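Local coordinates for protein extracellular invertase (Aspergillus kawachii, PDB 5XH8) that probably hydrolyses sucrose and transfers fructosyl units to make fructooligosaccharides such as 1-kestose, as a beta-fructofuranosidase of glycoside hydrolase family 32, at residues 247-253 / 266-272; 224-228 / 302-306; 153-157 / 216-220; 473-477 / 584-590. One frame throughout, in Å; residues are numbered along the deposited sequence.

Contact 1. Residues 247-253 / 266-272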
loop_
_atom_site.group_PDB
_atom_site.type_symbol
_atom_site.label_atom_id
_atom_site.label_comp_id
_atom_site.label_asym_id
_atom_site.label_seq_id
_atom_site.Cartn_x
_atom_site.Cartn_y
_atom_site.Cartn_z
ATOM N N PHE A 247 -8.425 14.923 14.596
ATOM C CA PHE A 247 -7.259 15.795 14.674
ATOM C C PHE A 247 -6.533 15.856 13.311
ATOM O O PHE A 247 -6.431 14.845 12.616
ATOM C CB PHE A 247 -6.226 15.305 15.699
ATOM C CG PHE A 247 -6.635 15.422 17.156
ATOM C CD1 PHE A 247 -7.674 16.251 17.594
ATOM C CD2 PHE A 247 -5.921 14.700 18.106
ATOM C CE1 PHE A 247 -8.005 16.318 18.943
ATOM C CE2 PHE A 247 -6.249 14.776 19.463
ATOM C CZ PHE A 247 -7.285 15.595 19.873
ATOM N N GLU A 248 -6.012 17.046 12.991
ATOM C CA GLU A 248 -5.260 17.328 11.760
ATOM C C GLU A 248 -3.971 18.076 12.124
ATOM O O GLU A 248 -3.885 18.712 13.189
ATOM C CB GLU A 248 -6.110 18.180 10.817
ATOM C CG GLU A 248 -7.424 17.508 10.377
ATOM C CD GLU A 248 -7.996 18.130 9.129
ATOM O OE1 GLU A 248 -8.660 19.191 9.253
ATOM O OE2 GLU A 248 -7.720 17.586 8.015
ATOM N N THR A 249 -2.977 17.967 11.248
ATOM C CA THR A 249 -1.718 18.738 11.297
ATOM C C THR A 249 -1.055 18.828 12.678
ATOM O O THR A 249 -0.565 19.895 13.094
ATOM C CB THR A 249 -1.898 20.156 10.698
ATOM O OG1 THR A 249 -2.757 20.940 11.530
ATOM C CG2 THR A 249 -2.490 20.056 9.303
ATOM N N GLY A 250 -1.046 17.690 13.371
ATOM C CA GLY A 250 -0.378 17.564 14.659
ATOM C C GLY A 250 1.098 17.883 14.524
ATOM O O GLY A 250 1.772 17.248 13.740
ATOM N N ASN A 251 1.563 18.924 15.223
ATOM C CA ASN A 251 2.990 19.190 15.403
ATOM C C ASN A 251 3.343 18.845 16.858
ATOM O O ASN A 251 2.544 19.096 17.742
ATOM C CB ASN A 251 3.300 20.669 15.258
ATOM C CG ASN A 251 3.018 21.229 13.877
ATOM O OD1 ASN A 251 2.161 20.773 13.111
ATOM N ND2 ASN A 251 3.710 22.256 13.595
ATOM N N VAL A 252 4.572 18.391 17.099
ATOM C CA VAL A 252 5.083 18.103 18.447
ATOM C C VAL A 252 6.465 18.746 18.578
ATOM O O VAL A 252 7.313 18.663 17.670
ATOM C CB VAL A 252 5.183 16.583 18.711
ATOM C CG1 VAL A 252 5.685 16.302 20.124
ATOM C CG2 VAL A 252 3.828 15.932 18.530
ATOM N N PHE A 253 6.667 19.424 19.705
ATOM C CA PHE A 253 7.894 20.191 19.956
ATOM C C PHE A 253 7.997 20.469 21.451
ATOM O O PHE A 253 7.097 20.134 22.235
ATOM C CB PHE A 253 7.889 21.510 19.153
ATOM C CG PHE A 253 6.632 22.311 19.327
ATOM C CD1 PHE A 253 5.477 21.997 18.606
ATOM C CD2 PHE A 253 6.584 23.361 20.247
ATOM C CE1 PHE A 253 4.307 22.716 18.792
ATOM C CE2 PHE A 253 5.421 24.089 20.422
ATOM C CZ PHE A 253 4.282 23.773 19.699
ATOM N N ILE A 266 6.825 19.839 26.801
ATOM C CA ILE A 266 6.332 19.317 25.524
ATOM C C ILE A 266 4.949 19.903 25.191
ATOM O O ILE A 266 4.019 19.903 26.012
ATOM C CB ILE A 266 6.321 17.775 25.529
ATOM C CG1 ILE A 266 7.760 17.256 25.515
ATOM C CG2 ILE A 266 5.568 17.209 24.320
ATOM C CD1 ILE A 266 7.898 15.782 25.877
ATOM N N PHE A 267 4.837 20.403 23.971
ATOM C CA PHE A 267 3.602 20.998 23.452
ATOM C C PHE A 267 3.254 20.349 22.111
ATOM O O PHE A 267 4.144 19.843 21.415
ATOM C CB PHE A 267 3.811 22.486 23.193
ATOM C CG PHE A 267 3.911 23.339 24.434
ATOM C CD1 PHE A 267 5.117 23.454 25.129
ATOM C CD2 PHE A 267 2.822 24.093 24.861
ATOM C CE1 PHE A 267 5.221 24.282 26.252
ATOM C CE2 PHE A 267 2.917 24.918 25.985
ATOM C CZ PHE A 267 4.116 25.005 26.680
ATOM N N THR A 268 1.977 20.396 21.750
ATOM C CA THR A 268 1.542 20.047 20.396
ATOM C C THR A 268 0.611 21.145 19.884
ATOM O O THR A 268 -0.098 21.774 20.690
ATOM C CB THR A 268 0.849 18.663 20.349
ATOM O OG1 THR A 268 0.437 18.345 19.003
ATOM C CG2 THR A 268 -0.361 18.604 21.294
ATOM N N THR A 269 0.645 21.410 18.579
ATOM C CA THR A 269 -0.438 22.168 17.917
ATOM C C THR A 269 -1.237 21.226 17.011
ATOM O O THR A 269 -0.665 20.318 16.393
ATOM C CB THR A 269 0.045 23.424 17.169
ATOM O OG1 THR A 269 0.937 23.080 16.099
ATOM C CG2 THR A 269 0.772 24.377 18.128
ATOM N N ILE A 270 -2.557 21.423 16.977
ATOM C CA ILE A 270 -3.451 20.584 16.177
ATOM C C ILE A 270 -4.579 21.403 15.645
ATOM O O ILE A 270 -4.990 22.361 16.281
ATOM C CB ILE A 270 -4.118 19.451 16.982
ATOM C CG1 ILE A 270 -4.602 19.955 18.352
ATOM C CG2 ILE A 270 -3.146 18.313 17.169
ATOM C CD1 ILE A 270 -5.657 19.066 18.943
ATOM N N GLY A 271 -5.079 21.002 14.482
ATOM C CA GLY A 271 -6.385 21.414 14.011
ATOM C C GLY A 271 -7.390 20.392 14.517
ATOM O O GLY A 271 -7.112 19.194 14.526
ATOM N N THR A 272 -8.562 20.850 14.938
ATOM C CA THR A 272 -9.654 19.926 15.239
ATOM C C THR A 272 -10.836 20.220 14.331
ATOM O O THR A 272 -11.171 21.383 14.086
ATOM C CB THR A 272 -10.074 19.954 16.741
ATOM O OG1 THR A 272 -10.882 21.095 17.029
ATOM C CG2 THR A 272 -8.880 19.957 17.615
HETATM O O HOH W 1 -0.653 22.346 14.066
#
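Ile-266 opens the second strand beside Val-252, Ile-266 CG2 lying 4.3 Å from Val-252 CG1, while its CA approaches the carbonyl of Phe-253. Phe-267 pairs with Phe-253 in both directions, Phe-267 N to Phe-253 O at 2.9 Å and Phe-253 N to Phe-267 O at 3.1 Å; the Phe-253 ring folds back so that CE2 rests 3.6 Å from Phe-267 CB. Thr-268 turns its hydroxyl to the backbone, OG1 donating to Asn-251 O at 2.6 Å, and that same carbonyl takes Thr-269 N at 3.1 Å. Thr-269 O in return accepts Asn-251 N at 2.9 Å, and a water lies 2.7 Å from Thr-269 OG1 and donates to Thr-249 O at 2.6 Å. These two antiparallel strands form a hairpin in one blade of the five-bladed GH32 beta-propeller. Opposite Ile-270 the register slips by one residue: a beta bulge at Thr-249 and Gly-250, where Thr-249 takes positive phi and psi and the chain turns a corner. Ile-270 CD1 sits over the face of the Phe-247 ring, 3.8 Å from its centroid, a CH-pi contact. Beyond the bulge Gly-271 and Glu-248 exchange N-to-O bonds of 2.9 Å each way. The Glu-248 carboxylate leaves the hairpin for Arg-170 and Tyr-319, close to a bound glycerol. At the end of the segment Thr-272 CG2 lies 3.9 Å from Phe-247 CD1.

Contact 2. Residues 224-228 / 302-306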
loop_
_atom_site.group_PDB
_atom_site.type_symbol
_atom_site.label_atom_id
_atom_site.label_comp_id
_atom_site.label_asym_id
_atom_site.label_seq_id
_atom_site.Cartn_x
_atom_site.Cartn_y
_atom_site.Cartn_z
ATOM N N GLN A 224 -1.486 5.063 20.327
ATOM C CA GLN A 224 -2.136 6.359 20.363
ATOM C C GLN A 224 -1.661 7.158 21.566
ATOM O O GLN A 224 -2.342 7.195 22.592
ATOM C CB GLN A 224 -3.642 6.196 20.443
ATOM C CG GLN A 224 -4.214 5.552 19.201
ATOM C CD GLN A 224 -5.620 5.116 19.406
ATOM O OE1 GLN A 224 -5.891 3.913 19.529
ATOM N NE2 GLN A 224 -6.537 6.071 19.436
ATOM N N TRP A 225 -0.511 7.808 21.439
ATOM C CA TRP A 225 0.099 8.465 22.588
ATOM C C TRP A 225 -0.802 9.578 23.158
ATOM O O TRP A 225 -0.679 9.912 24.318
ATOM C CB TRP A 225 1.533 8.936 22.271
ATOM C CG TRP A 225 1.653 10.308 21.729
ATOM C CD1 TRP A 225 0.926 10.865 20.706
ATOM C CD2 TRP A 225 2.546 11.316 22.174
ATOM N NE1 TRP A 225 1.301 12.170 20.502
ATOM C CE2 TRP A 225 2.302 12.476 21.383
ATOM C CE3 TRP A 225 3.522 11.374 23.177
ATOM C CZ2 TRP A 225 3.010 13.674 21.569
ATOM C CZ3 TRP A 225 4.239 12.561 23.344
ATOM C CH2 TRP A 225 3.975 13.696 22.546
ATOM N N TRP A 226 -1.687 10.149 22.334
ATOM C CA TRP A 226 -2.708 11.073 22.796
ATOM C C TRP A 226 -3.989 10.784 22.035
ATOM O O TRP A 226 -3.986 10.716 20.789
ATOM C CB TRP A 226 -2.274 12.541 22.586
ATOM C CG TRP A 226 -3.296 13.555 23.045
ATOM C CD1 TRP A 226 -4.127 13.455 24.143
ATOM C CD2 TRP A 226 -3.571 14.833 22.459
ATOM N NE1 TRP A 226 -4.924 14.564 24.238
ATOM C CE2 TRP A 226 -4.605 15.434 23.230
ATOM C CE3 TRP A 226 -3.054 15.529 21.357
ATOM C CZ2 TRP A 226 -5.137 16.693 22.928
ATOM C CZ3 TRP A 226 -3.593 16.780 21.040
ATOM C CH2 TRP A 226 -4.623 17.352 21.839
ATOM N N HIS A 227 -5.074 10.574 22.773
ATOM C CA HIS A 227 -6.377 10.391 22.182
ATOM C C HIS A 227 -7.435 10.913 23.145
ATOM O O HIS A 227 -7.204 10.973 24.333
ATOM C CB HIS A 227 -6.602 8.906 21.836
ATOM C CG HIS A 227 -6.602 8.008 23.035
ATOM N ND1 HIS A 227 -7.755 7.678 23.716
ATOM C CD2 HIS A 227 -5.585 7.416 23.707
ATOM C CE1 HIS A 227 -7.452 6.902 24.739
ATOM N NE2 HIS A 227 -6.141 6.736 24.763
ATOM N N GLU A 228 -8.580 11.323 22.617
ATOM C CA GLU A 228 -9.664 11.872 23.419
ATOM C C GLU A 228 -10.964 11.313 22.890
ATOM O O GLU A 228 -11.048 10.964 21.704
ATOM C CB GLU A 228 -9.704 13.396 23.310
ATOM C CG GLU A 228 -8.464 14.111 23.799
ATOM C CD GLU A 228 -8.299 14.089 25.310
ATOM O OE1 GLU A 228 -9.230 13.672 26.022
ATOM O OE2 GLU A 228 -7.212 14.487 25.767
ATOM N N VAL A 302 3.675 4.886 26.125
ATOM C CA VAL A 302 3.837 6.303 26.392
ATOM C C VAL A 302 2.519 7.071 26.166
ATOM O O VAL A 302 1.683 6.701 25.337
ATOM C CB VAL A 302 5.026 6.875 25.588
ATOM C CG1 VAL A 302 4.658 7.080 24.119
ATOM C CG2 VAL A 302 5.533 8.158 26.204
ATOM N N SER A 303 2.344 8.126 26.945
ATOM C CA SER A 303 1.116 8.891 26.989
ATOM C C SER A 303 1.413 10.387 27.136
ATOM O O SER A 303 2.271 10.762 27.937
ATOM C CB SER A 303 0.310 8.426 28.190
ATOM O OG SER A 303 -1.044 8.478 27.879
ATOM N N PHE A 304 0.695 11.218 26.374
ATOM C CA PHE A 304 0.745 12.672 26.491
ATOM C C PHE A 304 -0.495 13.084 27.272
ATOM O O PHE A 304 -1.599 12.756 26.885
ATOM C CB PHE A 304 0.740 13.299 25.091
ATOM C CG PHE A 304 0.634 14.800 25.075
ATOM C CD1 PHE A 304 1.740 15.589 25.322
ATOM C CD2 PHE A 304 -0.565 15.414 24.750
ATOM C CE1 PHE A 304 1.647 16.983 25.288
ATOM C CE2 PHE A 304 -0.667 16.798 24.705
ATOM C CZ PHE A 304 0.448 17.591 24.980
ATOM N N ASN A 305 -0.305 13.787 28.382
ATOM C CA ASN A 305 -1.404 14.097 29.322
ATOM C C ASN A 305 -1.540 15.615 29.387
ATOM O O ASN A 305 -0.697 16.283 29.995
ATOM C CB ASN A 305 -1.098 13.495 30.697
ATOM C CG ASN A 305 -0.767 12.012 30.610
ATOM O OD1 ASN A 305 -1.639 11.205 30.344
ATOM N ND2 ASN A 305 0.510 11.661 30.759
ATOM N N PRO A 306 -2.553 16.167 28.707
ATOM C CA PRO A 306 -2.733 17.619 28.684
ATOM C C PRO A 306 -2.891 18.270 30.069
ATOM O O PRO A 306 -3.704 17.802 30.876
ATOM C CB PRO A 306 -4.035 17.795 27.900
ATOM C CG PRO A 306 -4.132 16.593 27.040
ATOM C CD PRO A 306 -3.544 15.482 27.859
#
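An aromatic cluster of Trp-225, Trp-226 and Phe-304 fills the space between two blades of the beta-propeller. A single backbone hydrogen bond crosses it, Phe-304 N to Trp-225 O at 2.8 Å, with Ser-303 CA 3.4 Å from the same carbonyl. Phe-304 wedges between the two indoles: its CB lies over the six-membered ring of Trp-225, 3.8 Å from the centroid and only 7° off the normal, while its ring presents an edge to the face of the Trp-226 five-membered ring, centroids 5.2 Å apart and planes at 66°. In the propeller, residues 224-228 end the last strand, 219-227, of one four-stranded sheet, and the chain corners at Trp-225 and Trp-226 as it meets strand 302-311 of the next. Val-302 CG1 packs 4.1 Å from Trp-225 CB, and Trp-225 NE1 is hydrogen-bonded to Gln-206. At the other end Pro-306 CG touches Trp-226 NE1 at 3.5 Å, and that nitrogen donates to Glu-228 OE2 at 2.8 Å.

Contact 3. Residues 153-157 / 216-220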
loop_
_atom_site.group_PDB
_atom_site.type_symbol
_atom_site.label_atom_id
_atom_site.label_comp_id
_atom_site.label_asym_id
_atom_site.label_seq_id
_atom_site.Cartn_x
_atom_site.Cartn_y
_atom_site.Cartn_z
ATOM N N GLN A 153 9.616 3.333 -4.853
ATOM C CA GLN A 153 9.188 2.224 -4.054
ATOM C C GLN A 153 7.844 2.592 -3.435
ATOM O O GLN A 153 7.409 3.741 -3.507
ATOM C CB GLN A 153 10.207 1.907 -2.962
ATOM C CG GLN A 153 10.425 3.065 -1.999
ATOM C CD GLN A 153 10.892 2.593 -0.666
ATOM O OE1 GLN A 153 12.048 2.280 -0.509
ATOM N NE2 GLN A 153 9.987 2.485 0.286
ATOM N N GLY A 154 7.217 1.605 -2.808
ATOM C CA GLY A 154 5.944 1.803 -2.146
ATOM C C GLY A 154 6.047 2.651 -0.892
ATOM O O GLY A 154 7.154 3.013 -0.463
ATOM N N PRO A 155 4.885 2.981 -0.297
ATOM C CA PRO A 155 4.862 3.726 0.952
ATOM C C PRO A 155 5.639 3.005 2.077
ATOM O O PRO A 155 5.651 1.763 2.157
ATOM C CB PRO A 155 3.380 3.799 1.310
ATOM C CG PRO A 155 2.721 2.699 0.523
ATOM C CD PRO A 155 3.542 2.540 -0.721
ATOM N N VAL A 156 6.278 3.797 2.924
ATOM C CA VAL A 156 6.996 3.261 4.087
ATOM C C VAL A 156 6.034 2.986 5.246
ATOM O O VAL A 156 6.337 2.170 6.134
ATOM C CB VAL A 156 8.178 4.156 4.508
ATOM C CG1 VAL A 156 9.198 4.229 3.384
ATOM C CG2 VAL A 156 7.747 5.550 4.895
ATOM N N ILE A 157 4.875 3.639 5.225
ATOM C CA ILE A 157 3.786 3.320 6.154
ATOM C C ILE A 157 2.520 3.124 5.310
ATOM O O ILE A 157 1.837 4.117 5.007
ATOM C CB ILE A 157 3.591 4.392 7.255
ATOM C CG1 ILE A 157 4.878 4.602 8.049
ATOM C CG2 ILE A 157 2.439 4.003 8.171
ATOM C CD1 ILE A 157 4.833 5.753 9.035
ATOM N N PHE A 216 15.053 4.951 7.448
ATOM C CA PHE A 216 13.708 5.538 7.459
ATOM C C PHE A 216 12.666 4.694 6.738
ATOM O O PHE A 216 11.588 5.177 6.349
ATOM C CB PHE A 216 13.758 6.963 6.909
ATOM C CG PHE A 216 14.790 7.821 7.582
ATOM C CD1 PHE A 216 14.629 8.193 8.896
ATOM C CD2 PHE A 216 15.941 8.227 6.908
ATOM C CE1 PHE A 216 15.579 8.981 9.532
ATOM C CE2 PHE A 216 16.899 9.016 7.539
ATOM C CZ PHE A 216 16.714 9.387 8.856
ATOM N N GLN A 217 12.985 3.413 6.580
ATOM C CA GLN A 217 12.163 2.473 5.815
ATOM C C GLN A 217 10.983 1.993 6.643
ATOM O O GLN A 217 9.851 1.906 6.150
ATOM C CB GLN A 217 13.045 1.305 5.378
ATOM C CG GLN A 217 12.444 0.356 4.371
ATOM C CD GLN A 217 12.083 1.033 3.064
ATOM O OE1 GLN A 217 12.850 1.825 2.523
ATOM N NE2 GLN A 217 10.910 0.745 2.573
ATOM N N TYR A 218 11.255 1.695 7.916
ATOM C CA TYR A 218 10.298 1.085 8.796
ATOM C C TYR A 218 10.082 1.952 10.017
ATOM O O TYR A 218 11.034 2.559 10.563
ATOM C CB TYR A 218 10.753 -0.329 9.183
ATOM C CG TYR A 218 10.835 -1.263 8.006
ATOM C CD1 TYR A 218 9.667 -1.728 7.394
ATOM C CD2 TYR A 218 12.080 -1.682 7.479
ATOM C CE1 TYR A 218 9.723 -2.572 6.281
ATOM C CE2 TYR A 218 12.140 -2.544 6.374
ATOM C CZ TYR A 218 10.943 -2.980 5.780
ATOM O OH TYR A 218 10.932 -3.820 4.684
ATOM N N TRP A 219 8.819 2.012 10.426
ATOM C CA TRP A 219 8.373 2.887 11.497
ATOM C C TRP A 219 7.597 2.069 12.513
ATOM O O TRP A 219 6.509 1.544 12.234
ATOM C CB TRP A 219 7.545 4.057 10.919
ATOM C CG TRP A 219 8.424 4.932 10.098
ATOM C CD1 TRP A 219 8.769 4.742 8.797
ATOM C CD2 TRP A 219 9.134 6.096 10.541
ATOM N NE1 TRP A 219 9.646 5.718 8.391
ATOM C CE2 TRP A 219 9.883 6.562 9.447
ATOM C CE3 TRP A 219 9.226 6.771 11.769
ATOM C CZ2 TRP A 219 10.702 7.679 9.533
ATOM C CZ3 TRP A 219 10.037 7.888 11.854
ATOM C CH2 TRP A 219 10.763 8.334 10.750
ATOM N N GLU A 220 8.177 1.948 13.705
ATOM C CA GLU A 220 7.613 1.121 14.754
ATOM C C GLU A 220 6.478 1.869 15.414
ATOM O O GLU A 220 6.651 3.002 15.849
ATOM C CB GLU A 220 8.704 0.780 15.764
ATOM C CG GLU A 220 8.223 -0.076 16.917
ATOM C CD GLU A 220 9.342 -0.441 17.888
ATOM O OE1 GLU A 220 10.431 0.160 17.863
ATOM O OE2 GLU A 220 9.116 -1.359 18.674
HETATM O O HOH W 2 6.725 1.059 8.623
#
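Here the loop that follows one propeller sheet, carrying a classic beta bulge in which Val-156 and Ile-157 both face Gln-136, meets the turn leading into strand 219-227, the last of the next sheet. Apolar contacts centre on Trp-219, whose CA-to-CB bond points toward the loop. Ile-157 CD1 reaches Trp-219 CB at 3.7 Å, and Val-156 CG2 lies 4.1 Å from Trp-219 CD1. Val-156 also presses on the turn backbone, its CB 3.2 Å from Gln-217 O and its CG1 3.9 Å from Phe-216 O. The side chains of Gln-153 and Gln-217 lie next to each other. Polar links from the second subunit, another copy of this protein, add to the join: its Arg-131 hydrogen-bonds to both Gln-217 O and Val-156 O, so loop and turn are held by one guanidinium across the dimer interface. Hydrogen bonding within the turn fixes the indole, Trp-219 NE1 donating to Phe-216 O at 2.9 Å. No clear direct hydrogen bond joins the two segments; instead a water donates to Val-156 O at 2.8 Å and accepts from Trp-219 N at 2.9 Å.

Contact 4. Residues 473-477 / 584-590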
loop_
_atom_site.group_PDB
_atom_site.type_symbol
_atom_site.label_atom_id
_atom_site.label_comp_id
_atom_site.label_asym_id
_atom_site.label_seq_id
_atom_site.Cartn_x
_atom_site.Cartn_y
_atom_site.Cartn_z
ATOM N N LEU A 473 -18.506 47.078 29.573
ATOM C CA LEU A 473 -17.445 47.805 28.867
ATOM C C LEU A 473 -17.048 47.148 27.525
ATOM O O LEU A 473 -16.947 45.911 27.433
ATOM C CB LEU A 473 -16.195 47.944 29.757
ATOM C CG LEU A 473 -14.978 48.667 29.141
ATOM C CD1 LEU A 473 -14.262 49.539 30.161
ATOM C CD2 LEU A 473 -13.970 47.705 28.490
ATOM N N LYS A 474 -16.849 48.012 26.520
ATOM C CA LYS A 474 -16.270 47.677 25.226
ATOM C C LYS A 474 -15.357 48.820 24.848
ATOM O O LYS A 474 -15.834 49.943 24.677
ATOM C CB LYS A 474 -17.340 47.532 24.153
ATOM C CG LYS A 474 -18.268 46.365 24.382
ATOM C CD LYS A 474 -19.454 46.403 23.456
ATOM C CE LYS A 474 -20.589 45.618 24.078
ATOM N NZ LYS A 474 -21.578 45.250 23.047
ATOM N N SER A 475 -14.055 48.549 24.736
ATOM C CA SER A 475 -13.090 49.557 24.314
ATOM C C SER A 475 -12.046 48.991 23.332
ATOM O O SER A 475 -11.591 47.855 23.474
ATOM C CB SER A 475 -12.394 50.164 25.544
ATOM O OG SER A 475 -13.298 50.309 26.644
ATOM N N GLY A 476 -11.664 49.806 22.351
ATOM C CA GLY A 476 -10.608 49.457 21.438
ATOM C C GLY A 476 -10.383 50.520 20.389
ATOM O O GLY A 476 -10.274 51.704 20.716
ATOM N N PHE A 477 -10.297 50.099 19.128
ATOM C CA PHE A 477 -10.079 51.018 18.025
ATOM C C PHE A 477 -10.995 50.717 16.864
ATOM O O PHE A 477 -11.442 49.593 16.673
ATOM C CB PHE A 477 -8.637 50.979 17.543
ATOM C CG PHE A 477 -7.634 51.311 18.601
ATOM C CD1 PHE A 477 -7.232 52.628 18.811
ATOM C CD2 PHE A 477 -7.076 50.304 19.388
ATOM C CE1 PHE A 477 -6.310 52.932 19.796
ATOM C CE2 PHE A 477 -6.149 50.607 20.371
ATOM C CZ PHE A 477 -5.770 51.921 20.578
ATOM N N GLY A 584 -14.764 53.556 32.320
ATOM C CA GLY A 584 -13.670 54.311 31.740
ATOM C C GLY A 584 -12.548 53.424 31.234
ATOM O O GLY A 584 -12.429 52.263 31.631
ATOM N N VAL A 585 -11.733 54.006 30.352
ATOM C CA VAL A 585 -10.553 53.356 29.773
ATOM C C VAL A 585 -9.465 54.372 29.643
ATOM O O VAL A 585 -9.738 55.477 29.195
ATOM C CB VAL A 585 -10.748 52.943 28.290
ATOM C CG1 VAL A 585 -9.851 51.765 27.941
ATOM C CG2 VAL A 585 -12.199 52.701 27.965
ATOM N N ALA A 586 -8.231 53.987 29.933
ATOM C CA ALA A 586 -7.098 54.843 29.651
ATOM C C ALA A 586 -6.244 54.198 28.575
ATOM O O ALA A 586 -5.736 53.083 28.759
ATOM C CB ALA A 586 -6.284 55.091 30.915
ATOM N N PHE A 587 -6.101 54.910 27.456
ATOM C CA PHE A 587 -5.248 54.521 26.353
ATOM C C PHE A 587 -3.893 55.142 26.550
ATOM O O PHE A 587 -3.801 56.345 26.723
ATOM C CB PHE A 587 -5.812 55.046 25.021
ATOM C CG PHE A 587 -7.095 54.403 24.610
ATOM C CD1 PHE A 587 -8.313 54.884 25.081
ATOM C CD2 PHE A 587 -7.092 53.306 23.744
ATOM C CE1 PHE A 587 -9.507 54.298 24.695
ATOM C CE2 PHE A 587 -8.283 52.706 23.362
ATOM C CZ PHE A 587 -9.492 53.207 23.829
ATOM N N SER A 588 -2.834 54.353 26.483
ATOM C CA SER A 588 -1.507 54.931 26.398
ATOM C C SER A 588 -1.342 55.669 25.081
ATOM O O SER A 588 -2.202 55.613 24.192
ATOM C CB SER A 588 -0.449 53.845 26.408
ATOM O OG SER A 588 -0.421 53.217 25.123
ATOM N N LYS A 589 -0.207 56.343 24.967
ATOM C CA LYS A 589 0.367 56.750 23.692
ATOM C C LYS A 589 0.278 55.525 22.718
ATOM O O LYS A 589 0.637 54.394 23.055
ATOM C CB LYS A 589 1.805 57.212 23.968
ATOM C CG LYS A 589 2.694 57.632 22.809
ATOM C CD LYS A 589 4.151 57.259 23.128
ATOM C CE LYS A 589 5.184 57.973 22.260
ATOM N NZ LYS A 589 6.127 58.804 23.059
ATOM N N VAL A 590 -0.286 55.773 21.547
ATOM C CA VAL A 590 -0.524 54.767 20.535
ATOM C C VAL A 590 0.555 54.976 19.487
ATOM O O VAL A 590 0.755 56.113 19.058
ATOM C CB VAL A 590 -1.921 54.983 19.915
ATOM C CG1 VAL A 590 -2.236 53.914 18.884
ATOM C CG2 VAL A 590 -2.978 55.020 21.011
#
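Leu-473 and Ser-475 meet Gly-584 and Val-585, and the Phe-477 ring fits between Phe-587 and Val-590. At the first end the Leu-473 side chain leans on the bare backbone of Gly-584, Leu-473 CD1 3.6 Å from Gly-584 O, and brushes Val-585, with CD1 4.4 Å from Val-585 CG2. Val-585 is the next bump; its CG2 presses down on the small side chain of Ser-475, only 2.9 Å from Ser-475 OG, a very tight fit for a methyl and a hydroxyl. That OG is hydrogen-bonded to His-579 of the neighbouring strand. No hydrogen bond links the two segments, because they lie in different layers: strands 474-477 and 585-587 run nearly parallel, 16° apart with axes 8.8 Å from each other at closest approach, and belong to the two facing antiparallel sheets of the C-terminal beta-sandwich. The Phe-587 ring comes down on the backbone between Ser-475 and Phe-477, Phe-587 CE2 3.5 Å from Gly-476 O. The edge of that ring is then directed at the face of Phe-477 in an offset edge-to-face pair, centroids 5.4 Å apart and planes at 66°, with Phe-587 CD2 3.7 Å from Phe-477 CZ. Farther along, Val-590 packs beside the Phe-477 ring, Val-590 CG2 4.1 Å from Phe-477 CE1, while Leu-458 of strand 455-463 touches both residues.

From the N terminus, contact 3 closes first, its loop holding the first three strands of the sheet completed by strand 219-227 and joining that sheet to the loop after the preceding one. Strand 219-227 then runs on to 224-228, which opens contact 2; its partner 302-306 closes a loop of 73 residues within which the hairpin of contact 1 is nested. Contacts 1 and 2 touch directly, Trp-226 CH2 lying 3.5 Å from Ile-270 CD1, and so bind two adjacent blades. Contact 4 comes later in series and crosses none of the others: it closes a long loop in the C-terminal sandwich, its centre about 56 Å from that of contact 3, on the opposite side of the chain's centre.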